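Long-range contacts in epidermin leader peptide processing serine protease EpiP (Staphylococcus aureus subsp. aureus, PDB 3QFH), which probably removes the leader peptide from the epidermin precursor, acting as a subtilisin-like serine endopeptidase: residues T336-P341 with R427-L433; M362-I367 with I377-G381; L395-Y400 with V435-V441. All coordinates share one frame; numbering follows the deposited sequence.

Interaction 1: residues T336-P341 with R427-L433; sequences TDIAAP and RYGHGEL. With SO4 (sulfate ion), chain M.
Ala339 and Glu432 form a single beta bridge at an edge strand, 338-341, of the parallel sheet in this subtilisin-like fold. Ile338 and Ala340 bond to strand 314-319, so the polar backbone atoms of Ala339 face the returning chain after helix 425-428. Ala339 N donates to Gly431 O (3.1 Å), and Ala339 O accepts from Leu433 N at 2.8 Å, with the donor almost in line with the carbonyl bond. The small CB of Ala339 lies obliquely by the Tyr428 ring, while Leu433 CD2 reaches Ala340 CB at 4.0 Å, an apolar touch suited to a buried place.

A type II' turn from Tyr428 to Gly431 brings the chain round. Gly429, with positive phi, suits its second position: its bare CA lies 3.4 Å from Thr336 O, with no side chain between the backbones. The next residue bonds to the strand, His430 N giving a nearly straight bond (175°) to Asp337 O at 2.9 Å from well above the carbonyl plane.

The His430 side chain stays beside Asp337 O. CB lies 3.6 Å from that oxygen, and chi1 of -65° sets CG beside the backbone N, where it too faces Asp337 O. CD2 then meets Asp337 O at the ring edge, 3.2 Å away. Beyond the segments, Tyr414 stacks on this ring and Phe425 meets it edge-to-face. CE1 lies against O4 of a sulfate ion, probably from the crystallisation liquor, and ND1 donates a bent bond (139°) to the same O4 at 2.7 Å.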
loop_
_atom_site.group_PDB
_atom_site.type_symbol
_atom_site.label_atom_id
_atom_site.label_comp_id
_atom_site.label_asym_id
_atom_site.label_seq_id
_atom_site.Cartn_x
_atom_site.Cartn_y
_atom_site.Cartn_z
ATOM N N THR A 336 11.426 -4.788 8.264
ATOM C CA THR A 336 11.179 -5.722 7.163
ATOM C C THR A 336 10.685 -7.099 7.653
ATOM O O THR A 336 11.326 -7.716 8.506
ATOM C CB THR A 336 12.470 -5.926 6.364
ATOM O OG1 THR A 336 12.967 -4.652 5.947
ATOM C CG2 THR A 336 12.240 -6.811 5.153
ATOM N N ASP A 337 9.556 -7.559 7.107
ATOM C CA ASP A 337 9.001 -8.885 7.419
ATOM C C ASP A 337 9.288 -9.927 6.337
ATOM O O ASP A 337 9.403 -11.135 6.629
ATOM C CB ASP A 337 7.483 -8.776 7.593
ATOM C CG ASP A 337 7.100 -7.928 8.800
ATOM O OD1 ASP A 337 7.612 -8.208 9.901
ATOM O OD2 ASP A 337 6.298 -6.987 8.661
ATOM N N ILE A 338 9.405 -9.445 5.099
ATOM C CA ILE A 338 9.564 -10.277 3.939
ATOM C C ILE A 338 10.039 -9.423 2.757
ATOM O O ILE A 338 9.932 -8.212 2.770
ATOM C CB ILE A 338 8.191 -10.924 3.600
ATOM C CG1 ILE A 338 8.309 -12.014 2.539
ATOM C CG2 ILE A 338 7.205 -9.861 3.169
ATOM C CD1 ILE A 338 7.066 -12.907 2.445
ATOM N N ALA A 339 10.553 -10.072 1.729
ATOM C CA ALA A 339 10.973 -9.381 0.535
ATOM C C ALA A 339 10.418 -10.076 -0.714
ATOM O O ALA A 339 10.229 -11.286 -0.736
ATOM C CB ALA A 339 12.490 -9.328 0.482
ATOM N N ALA A 340 10.130 -9.299 -1.749
ATOM C CA ALA A 340 9.697 -9.859 -3.030
ATOM C C ALA A 340 10.428 -9.039 -4.109
ATOM O O ALA A 340 10.896 -7.934 -3.821
ATOM C CB ALA A 340 8.188 -9.772 -3.185
ATOM N N PRO A 341 10.558 -9.580 -5.334
ATOM C CA PRO A 341 11.252 -8.853 -6.429
ATOM C C PRO A 341 10.602 -7.525 -6.811
ATOM O O PRO A 341 9.394 -7.460 -7.134
ATOM C CB PRO A 341 11.153 -9.828 -7.600
ATOM C CG PRO A 341 11.014 -11.183 -6.952
ATOM C CD PRO A 341 10.160 -10.934 -5.754
ATOM N N ARG A 427 17.504 -7.119 6.714
ATOM C CA ARG A 427 17.326 -6.705 5.329
ATOM C C ARG A 427 16.197 -7.430 4.584
ATOM O O ARG A 427 15.433 -6.778 3.860
ATOM C CB ARG A 427 18.636 -6.845 4.547
ATOM C CG ARG A 427 19.799 -6.138 5.219
ATOM C CD ARG A 427 20.943 -5.925 4.268
ATOM N NE ARG A 427 20.630 -4.838 3.343
ATOM C CZ ARG A 427 21.365 -4.492 2.291
ATOM N NH1 ARG A 427 22.476 -5.157 1.991
ATOM N NH2 ARG A 427 20.972 -3.478 1.526
ATOM N N TYR A 428 16.078 -8.752 4.787
ATOM C CA TYR A 428 15.096 -9.581 4.073
ATOM C C TYR A 428 13.907 -10.069 4.889
ATOM O O TYR A 428 12.971 -10.671 4.326
ATOM C CB TYR A 428 15.792 -10.831 3.503
ATOM C CG TYR A 428 16.913 -10.494 2.558
ATOM C CD1 TYR A 428 16.668 -10.299 1.196
ATOM C CD2 TYR A 428 18.198 -10.308 3.027
ATOM C CE1 TYR A 428 17.691 -9.966 0.324
ATOM C CE2 TYR A 428 19.227 -9.967 2.165
ATOM C CZ TYR A 428 18.963 -9.795 0.815
ATOM O OH TYR A 428 19.982 -9.456 -0.026
ATOM N N GLY A 429 13.947 -9.842 6.195
ATOM C CA GLY A 429 12.915 -10.342 7.056
ATOM C C GLY A 429 13.038 -11.850 6.978
ATOM O O GLY A 429 14.148 -12.372 6.963
ATOM N N HIS A 430 11.914 -12.538 6.874
ATOM C CA HIS A 430 11.916 -14.014 6.790
ATOM C C HIS A 430 12.475 -14.572 5.487
ATOM O O HIS A 430 12.725 -15.778 5.383
ATOM C CB HIS A 430 10.521 -14.582 7.047
ATOM C CG HIS A 430 10.025 -14.333 8.429
ATOM N ND1 HIS A 430 10.403 -15.117 9.499
ATOM C CD2 HIS A 430 9.168 -13.405 8.921
ATOM C CE1 HIS A 430 9.809 -14.668 10.594
ATOM N NE2 HIS A 430 9.047 -13.638 10.269
ATOM N N GLY A 431 12.674 -13.710 4.497
ATOM C CA GLY A 431 13.302 -14.113 3.245
ATOM C C GLY A 431 12.524 -13.667 2.036
ATOM O O GLY A 431 11.508 -12.990 2.161
ATOM N N GLU A 432 13.003 -14.065 0.857
ATOM C CA GLU A 432 12.333 -13.724 -0.386
ATOM C C GLU A 432 11.117 -14.635 -0.564
ATOM O O GLU A 432 11.174 -15.832 -0.309
ATOM C CB GLU A 432 13.287 -13.865 -1.581
ATOM C CG GLU A 432 12.754 -13.245 -2.872
ATOM C CD GLU A 432 13.713 -13.390 -4.044
ATOM O OE1 GLU A 432 14.165 -14.530 -4.307
ATOM O OE2 GLU A 432 13.990 -12.362 -4.717
ATOM N N LEU A 433 10.021 -14.036 -0.990
ATOM C CA LEU A 433 8.764 -14.733 -1.279
ATOM C C LEU A 433 8.966 -15.947 -2.217
ATOM O O LEU A 433 9.672 -15.835 -3.217
ATOM C CB LEU A 433 7.833 -13.720 -1.961
ATOM C CG LEU A 433 6.437 -14.165 -2.414
ATOM C CD1 LEU A 433 5.599 -14.686 -1.251
ATOM C CD2 LEU A 433 5.740 -12.996 -3.123
HETATM S S SO4 M . 12.557 -17.718 10.711
HETATM O O1 SO4 M . 11.609 -17.590 11.819
HETATM O O2 SO4 M . 13.857 -18.191 11.165
HETATM O O3 SO4 M . 11.997 -18.623 9.717
HETATM O O4 SO4 M . 12.740 -16.402 10.096
HETATM O O HOH W 1 13.843 -4.528 3.341
#

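Interaction 2: residues M362-I367 with I377-G381; sequences MHKENI and IYQAG
A two-stranded antiparallel sheet, strands 367-370 and 376-379, begins here with Ile367 and Gln379 as a hydrogen-bonded pair, just after helix 361-365. Ile367 N donates to Gln379 O at 2.7 Å, and Gln379 N returns a bond to Ile367 O at 3.0 Å. Tyr378 buries more surface here than any other residue, its large flat side chain able to meet both Met362 and His363. His363 turns its edge toward the Tyr378 face in an offset edge-to-face pair, the planes at 76° and the centroids 4.9 Å apart; its CD2 lies 3.5 Å from both CE2 and OH of Tyr378. Met362, extended to SD and then bent at chi3 (66°), brings CE to 4.0 Å from Tyr378 CD2. Its sulfur makes an oblique Met-aromatic contact, and the same methyl lies over the rim of one His363 ring face. Asn366 O lies at the Tyr378 ring edge, in plane, and accepts a bond from Trp103 NE1. Gln379 NE2 bonds back to Tyr378 O; the side chain comes close to the probable Ser-His-Asp triad but makes no contact with it. One water accepts from Tyr378 OH at 2.9 Å and donates to His363 O at 2.7 Å.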
loop_
_atom_site.group_PDB
_atom_site.type_symbol
_atom_site.label_atom_id
_atom_site.label_comp_id
_atom_site.label_asym_id
_atom_site.label_seq_id
_atom_site.Cartn_x
_atom_site.Cartn_y
_atom_site.Cartn_z
ATOM N N MET A 362 17.848 -3.023 -18.977
ATOM C CA MET A 362 16.580 -2.619 -18.400
ATOM C C MET A 362 15.677 -3.823 -18.158
ATOM O O MET A 362 15.080 -3.951 -17.087
ATOM C CB MET A 362 15.868 -1.626 -19.321
ATOM C CG MET A 362 14.466 -1.240 -18.845
ATOM S SD MET A 362 13.541 -0.185 -19.996
ATOM C CE MET A 362 13.298 -1.264 -21.414
ATOM N N HIS A 363 15.613 -4.703 -19.158
ATOM C CA HIS A 363 14.758 -5.897 -19.135
ATOM C C HIS A 363 15.141 -6.920 -18.063
ATOM O O HIS A 363 14.295 -7.667 -17.577
ATOM C CB HIS A 363 14.775 -6.573 -20.517
ATOM C CG HIS A 363 14.441 -5.636 -21.643
ATOM N ND1 HIS A 363 15.381 -4.807 -22.222
ATOM C CD2 HIS A 363 13.272 -5.384 -22.277
ATOM C CE1 HIS A 363 14.802 -4.095 -23.174
ATOM N NE2 HIS A 363 13.523 -4.425 -23.223
ATOM N N LYS A 364 16.422 -6.968 -17.744
ATOM C CA LYS A 364 16.944 -7.878 -16.750
ATOM C C LYS A 364 16.706 -7.422 -15.305
ATOM O O LYS A 364 16.476 -8.269 -14.439
ATOM C CB LYS A 364 18.449 -8.070 -16.969
ATOM C CG LYS A 364 18.783 -8.799 -18.264
ATOM C CD LYS A 364 20.291 -8.927 -18.438
ATOM C CE LYS A 364 20.652 -9.677 -19.725
ATOM N NZ LYS A 364 22.129 -9.703 -19.965
ATOM N N GLU A 365 16.732 -6.106 -15.057
ATOM C CA GLU A 365 16.624 -5.578 -13.692
ATOM C C GLU A 365 15.322 -4.829 -13.351
ATOM O O GLU A 365 15.143 -4.428 -12.203
ATOM C CB GLU A 365 17.840 -4.686 -13.361
ATOM C CG GLU A 365 17.913 -3.339 -14.117
ATOM C CD GLU A 365 19.118 -2.477 -13.678
ATOM O OE1 GLU A 365 19.234 -1.334 -14.164
ATOM O OE2 GLU A 365 19.951 -2.933 -12.845
ATOM N N ASN A 366 14.447 -4.596 -14.329
ATOM C CA ASN A 366 13.160 -3.958 -14.038
ATOM C C ASN A 366 12.026 -4.956 -14.190
ATOM O O ASN A 366 12.185 -6.013 -14.798
ATOM C CB ASN A 366 12.911 -2.700 -14.879
ATOM C CG ASN A 366 13.763 -1.490 -14.431
ATOM O OD1 ASN A 366 14.574 -1.567 -13.496
ATOM N ND2 ASN A 366 13.547 -0.363 -15.083
ATOM N N ILE A 367 10.880 -4.579 -13.644
ATOM C CA ILE A 367 9.688 -5.395 -13.610
ATOM C C ILE A 367 8.712 -5.041 -14.738
ATOM O O ILE A 367 8.259 -3.900 -14.850
ATOM C CB ILE A 367 8.928 -5.149 -12.290
ATOM C CG1 ILE A 367 9.854 -5.312 -11.053
ATOM C CG2 ILE A 367 7.678 -6.029 -12.222
ATOM C CD1 ILE A 367 10.384 -6.678 -10.813
ATOM N N ILE A 377 4.765 -1.829 -19.382
ATOM C CA ILE A 377 5.829 -0.921 -19.028
ATOM C C ILE A 377 6.787 -1.616 -18.059
ATOM O O ILE A 377 6.390 -2.510 -17.305
ATOM C CB ILE A 377 5.232 0.372 -18.373
ATOM C CG1 ILE A 377 6.313 1.428 -18.114
ATOM C CG2 ILE A 377 4.546 0.042 -17.077
ATOM C CD1 ILE A 377 5.750 2.778 -17.554
ATOM N N TYR A 378 8.047 -1.197 -18.094
ATOM C CA TYR A 378 9.100 -1.684 -17.183
ATOM C C TYR A 378 9.304 -0.646 -16.063
ATOM O O TYR A 378 9.576 0.527 -16.345
ATOM C CB TYR A 378 10.428 -1.896 -17.933
ATOM C CG TYR A 378 10.495 -3.209 -18.681
ATOM C CD1 TYR A 378 10.863 -4.371 -18.015
ATOM C CD2 TYR A 378 10.187 -3.297 -20.042
ATOM C CE1 TYR A 378 10.917 -5.592 -18.661
ATOM C CE2 TYR A 378 10.241 -4.543 -20.708
ATOM C CZ TYR A 378 10.606 -5.673 -19.997
ATOM O OH TYR A 378 10.677 -6.899 -20.574
ATOM N N GLN A 379 9.131 -1.067 -14.808
ATOM C CA GLN A 379 9.318 -0.184 -13.656
ATOM C C GLN A 379 10.050 -0.921 -12.539
ATOM O O GLN A 379 10.362 -2.105 -12.658
ATOM C CB GLN A 379 7.970 0.316 -13.149
ATOM C CG GLN A 379 7.268 1.261 -14.105
ATOM C CD GLN A 379 7.768 2.668 -13.985
ATOM O OE1 GLN A 379 7.425 3.371 -13.039
ATOM N NE2 GLN A 379 8.559 3.105 -14.948
ATOM N N ALA A 380 10.336 -0.206 -11.459
ATOM C CA ALA A 380 11.004 -0.804 -10.317
ATOM C C ALA A 380 10.539 -0.114 -9.060
ATOM O O ALA A 380 10.076 1.017 -9.103
ATOM C CB ALA A 380 12.504 -0.696 -10.452
ATOM N N GLY A 381 10.628 -0.801 -7.935
ATOM C CA GLY A 381 10.242 -0.175 -6.670
ATOM C C GLY A 381 9.560 -1.135 -5.755
ATOM O O GLY A 381 9.094 -2.186 -6.194
HETATM O O HOH W 2 12.259 -8.792 -19.006
#

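Interaction 3: residues L395-Y400 with V435-V441; sequences LIIDKY and VYKALNV
Tyr400 and Ala438 join two helices that run nearly parallel, 395-400 and 435-439, whose segment axes cross at -23° and approach to 10.5 Å. The first is the end of helix 382-400, a long helix of the subtilase domain; the second is a short helix near the C-terminus. Tyrosine suits this spot because its hydroxyl spans the gap and can both give and accept. Tyr400 OH donates to Ala438 O over a short 2.5 Å, with that oxygen in the plane of the ring at its edge. The hydroxyl also accepts from Val441 N at 3.3 Å (155°), just beyond the helix. Val441 CB packs obliquely by the ring, the two side chains crossing at about a right angle.

Beside the hydroxyl, aliphatic side chains meet. Leu395 CD1 touches Val435 CG1 at 3.9 Å, and Leu395 CB meets Leu439 CD2 at 4.0 Å. The beta-branched Ile396 sends CD1 against the small Ala438 CB.

A second layer packs around them. Leu412 of helix 406-416 packs against both Ile396 and Tyr400. Lys399 lays CG over one face of the Tyr400 ring, toward its rim, and a bend at chi2 (75°) carries CE to 3.5 Å from Leu439 O. Its NZ bonds to Asp117 O and to a water that donates weakly to Asn440 OD1. Asp117 OD2 also holds Asn440 ND2, the amide nitrogen that donates to Tyr436 O at 2.7 Å and lies 3.4 Å above the centre of the Tyr436 ring.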
loop_
_atom_site.group_PDB
_atom_site.type_symbol
_atom_site.label_atom_id
_atom_site.label_comp_id
_atom_site.label_asym_id
_atom_site.label_seq_id
_atom_site.Cartn_x
_atom_site.Cartn_y
_atom_site.Cartn_z
ATOM N N LEU A 395 -3.762 -16.289 -2.035
ATOM C CA LEU A 395 -3.645 -17.708 -2.431
ATOM C C LEU A 395 -3.596 -18.644 -1.232
ATOM O O LEU A 395 -4.218 -19.711 -1.237
ATOM C CB LEU A 395 -2.406 -17.931 -3.285
ATOM C CG LEU A 395 -2.346 -17.254 -4.661
ATOM C CD1 LEU A 395 -1.002 -17.562 -5.333
ATOM C CD2 LEU A 395 -3.518 -17.714 -5.522
ATOM N N ILE A 396 -2.851 -18.241 -0.210
ATOM C CA ILE A 396 -2.683 -19.031 1.005
ATOM C C ILE A 396 -4.007 -19.150 1.776
ATOM O O ILE A 396 -4.379 -20.229 2.239
ATOM C CB ILE A 396 -1.574 -18.432 1.890
ATOM C CG1 ILE A 396 -0.213 -18.650 1.220
ATOM C CG2 ILE A 396 -1.595 -19.084 3.282
ATOM C CD1 ILE A 396 0.901 -17.736 1.771
ATOM N N ILE A 397 -4.721 -18.044 1.891
ATOM C CA ILE A 397 -6.023 -18.054 2.566
ATOM C C ILE A 397 -6.995 -19.010 1.858
ATOM O O ILE A 397 -7.721 -19.796 2.504
ATOM C CB ILE A 397 -6.617 -16.627 2.655
ATOM C CG1 ILE A 397 -5.751 -15.764 3.593
ATOM C CG2 ILE A 397 -8.058 -16.683 3.202
ATOM C CD1 ILE A 397 -6.036 -14.223 3.526
ATOM N N ASP A 398 -7.013 -18.960 0.534
ATOM C CA ASP A 398 -7.917 -19.831 -0.230
ATOM C C ASP A 398 -7.441 -21.311 -0.235
ATOM O O ASP A 398 -8.239 -22.234 -0.093
ATOM C CB ASP A 398 -8.088 -19.308 -1.651
ATOM C CG ASP A 398 -8.771 -17.939 -1.696
ATOM O OD1 ASP A 398 -9.318 -17.513 -0.652
ATOM O OD2 ASP A 398 -8.747 -17.276 -2.769
ATOM N N LYS A 399 -6.136 -21.516 -0.341
ATOM C CA LYS A 399 -5.577 -22.867 -0.396
ATOM C C LYS A 399 -5.789 -23.664 0.892
ATOM O O LYS A 399 -6.128 -24.824 0.833
ATOM C CB LYS A 399 -4.076 -22.810 -0.707
ATOM C CG LYS A 399 -3.392 -24.159 -0.917
ATOM C CD LYS A 399 -3.722 -24.786 -2.280
ATOM C CE LYS A 399 -2.955 -26.080 -2.475
ATOM N NZ LYS A 399 -3.012 -26.593 -3.877
ATOM N N TYR A 400 -5.608 -23.025 2.040
ATOM C CA TYR A 400 -5.704 -23.712 3.332
ATOM C C TYR A 400 -6.963 -23.348 4.121
ATOM O O TYR A 400 -7.129 -23.787 5.258
ATOM C CB TYR A 400 -4.422 -23.443 4.151
ATOM C CG TYR A 400 -3.187 -23.823 3.386
ATOM C CD1 TYR A 400 -2.468 -22.869 2.689
ATOM C CD2 TYR A 400 -2.781 -25.146 3.286
ATOM C CE1 TYR A 400 -1.336 -23.201 1.958
ATOM C CE2 TYR A 400 -1.644 -25.497 2.536
ATOM C CZ TYR A 400 -0.926 -24.509 1.883
ATOM O OH TYR A 400 0.196 -24.804 1.139
ATOM N N VAL A 435 6.239 -18.578 -3.779
ATOM C CA VAL A 435 4.846 -18.973 -3.908
ATOM C C VAL A 435 4.715 -20.462 -4.140
ATOM O O VAL A 435 3.762 -21.095 -3.661
ATOM C CB VAL A 435 4.152 -18.138 -5.024
ATOM C CG1 VAL A 435 2.727 -18.612 -5.286
ATOM C CG2 VAL A 435 4.190 -16.652 -4.646
ATOM N N TYR A 436 5.683 -21.052 -4.831
ATOM C CA TYR A 436 5.630 -22.496 -5.055
ATOM C C TYR A 436 5.661 -23.229 -3.712
ATOM O O TYR A 436 4.849 -24.146 -3.467
ATOM C CB TYR A 436 6.756 -22.950 -5.958
ATOM C CG TYR A 436 6.775 -24.424 -6.208
ATOM C CD1 TYR A 436 5.997 -24.983 -7.216
ATOM C CD2 TYR A 436 7.603 -25.260 -5.469
ATOM C CE1 TYR A 436 6.015 -26.343 -7.466
ATOM C CE2 TYR A 436 7.627 -26.630 -5.704
ATOM C CZ TYR A 436 6.834 -27.162 -6.708
ATOM O OH TYR A 436 6.862 -28.505 -6.952
ATOM N N LYS A 437 6.575 -22.814 -2.839
ATOM C CA LYS A 437 6.647 -23.420 -1.510
ATOM C C LYS A 437 5.358 -23.197 -0.712
ATOM O O LYS A 437 4.856 -24.118 -0.084
ATOM C CB LYS A 437 7.834 -22.891 -0.701
ATOM C CG LYS A 437 9.198 -23.444 -1.121
ATOM C CD LYS A 437 10.297 -23.014 -0.129
ATOM C CE LYS A 437 11.682 -23.469 -0.583
ATOM N NZ LYS A 437 11.839 -24.967 -0.638
ATOM N N ALA A 438 4.838 -21.970 -0.740
ATOM C CA ALA A 438 3.626 -21.619 0.030
ATOM C C ALA A 438 2.414 -22.484 -0.352
ATOM O O ALA A 438 1.588 -22.811 0.502
ATOM C CB ALA A 438 3.298 -20.142 -0.150
ATOM N N LEU A 439 2.324 -22.863 -1.621
ATOM C CA LEU A 439 1.216 -23.682 -2.100
ATOM C C LEU A 439 1.444 -25.192 -1.952
ATOM O O LEU A 439 0.548 -25.968 -2.193
ATOM C CB LEU A 439 0.920 -23.364 -3.573
ATOM C CG LEU A 439 0.508 -21.911 -3.837
ATOM C CD1 LEU A 439 0.304 -21.653 -5.325
ATOM C CD2 LEU A 439 -0.741 -21.572 -3.064
ATOM N N ASN A 440 2.629 -25.611 -1.538
ATOM C CA ASN A 440 2.885 -27.036 -1.441
ATOM C C ASN A 440 3.243 -27.550 -0.043
ATOM O O ASN A 440 3.961 -28.542 0.082
ATOM C CB ASN A 440 3.968 -27.394 -2.463
ATOM C CG ASN A 440 3.443 -27.342 -3.883
ATOM O OD1 ASN A 440 2.645 -28.177 -4.268
ATOM N ND2 ASN A 440 3.891 -26.357 -4.664
ATOM N N VAL A 441 2.729 -26.892 0.995
ATOM C CA VAL A 441 3.025 -27.306 2.378
ATOM C C VAL A 441 2.489 -28.708 2.666
ATOM O O VAL A 441 3.092 -29.454 3.425
ATOM C CB VAL A 441 2.455 -26.313 3.408
ATOM C CG1 VAL A 441 2.748 -26.785 4.831
ATOM C CG2 VAL A 441 3.056 -24.916 3.168
HETATM O O HOH W 3 -0.751 -28.676 -4.169
#

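Interaction 1 is the buried one, where backbone hydrogen bonds tie the chain after helix 425-428 to the border of the main parallel sheet. Interactions 2 and 3 are partly buried and depend more on side chains: aromatic and sulfur contacts beside a small separate sheet in interaction 2, aliphatic packing and a tyrosine hydroxyl between two helices in interaction 3. Pro341 O and Ile367 CD1 bring interactions 1 and 2 into touch, 3.9 Å apart. The second segments of interactions 1 and 3 adjoin but their first lie apart, so the contacts interleave in sequence; helix 406-416 packs on both. Strand 376-379 leads into helix 382-400, connecting interactions 2 and 3, about 27 Å apart between centres.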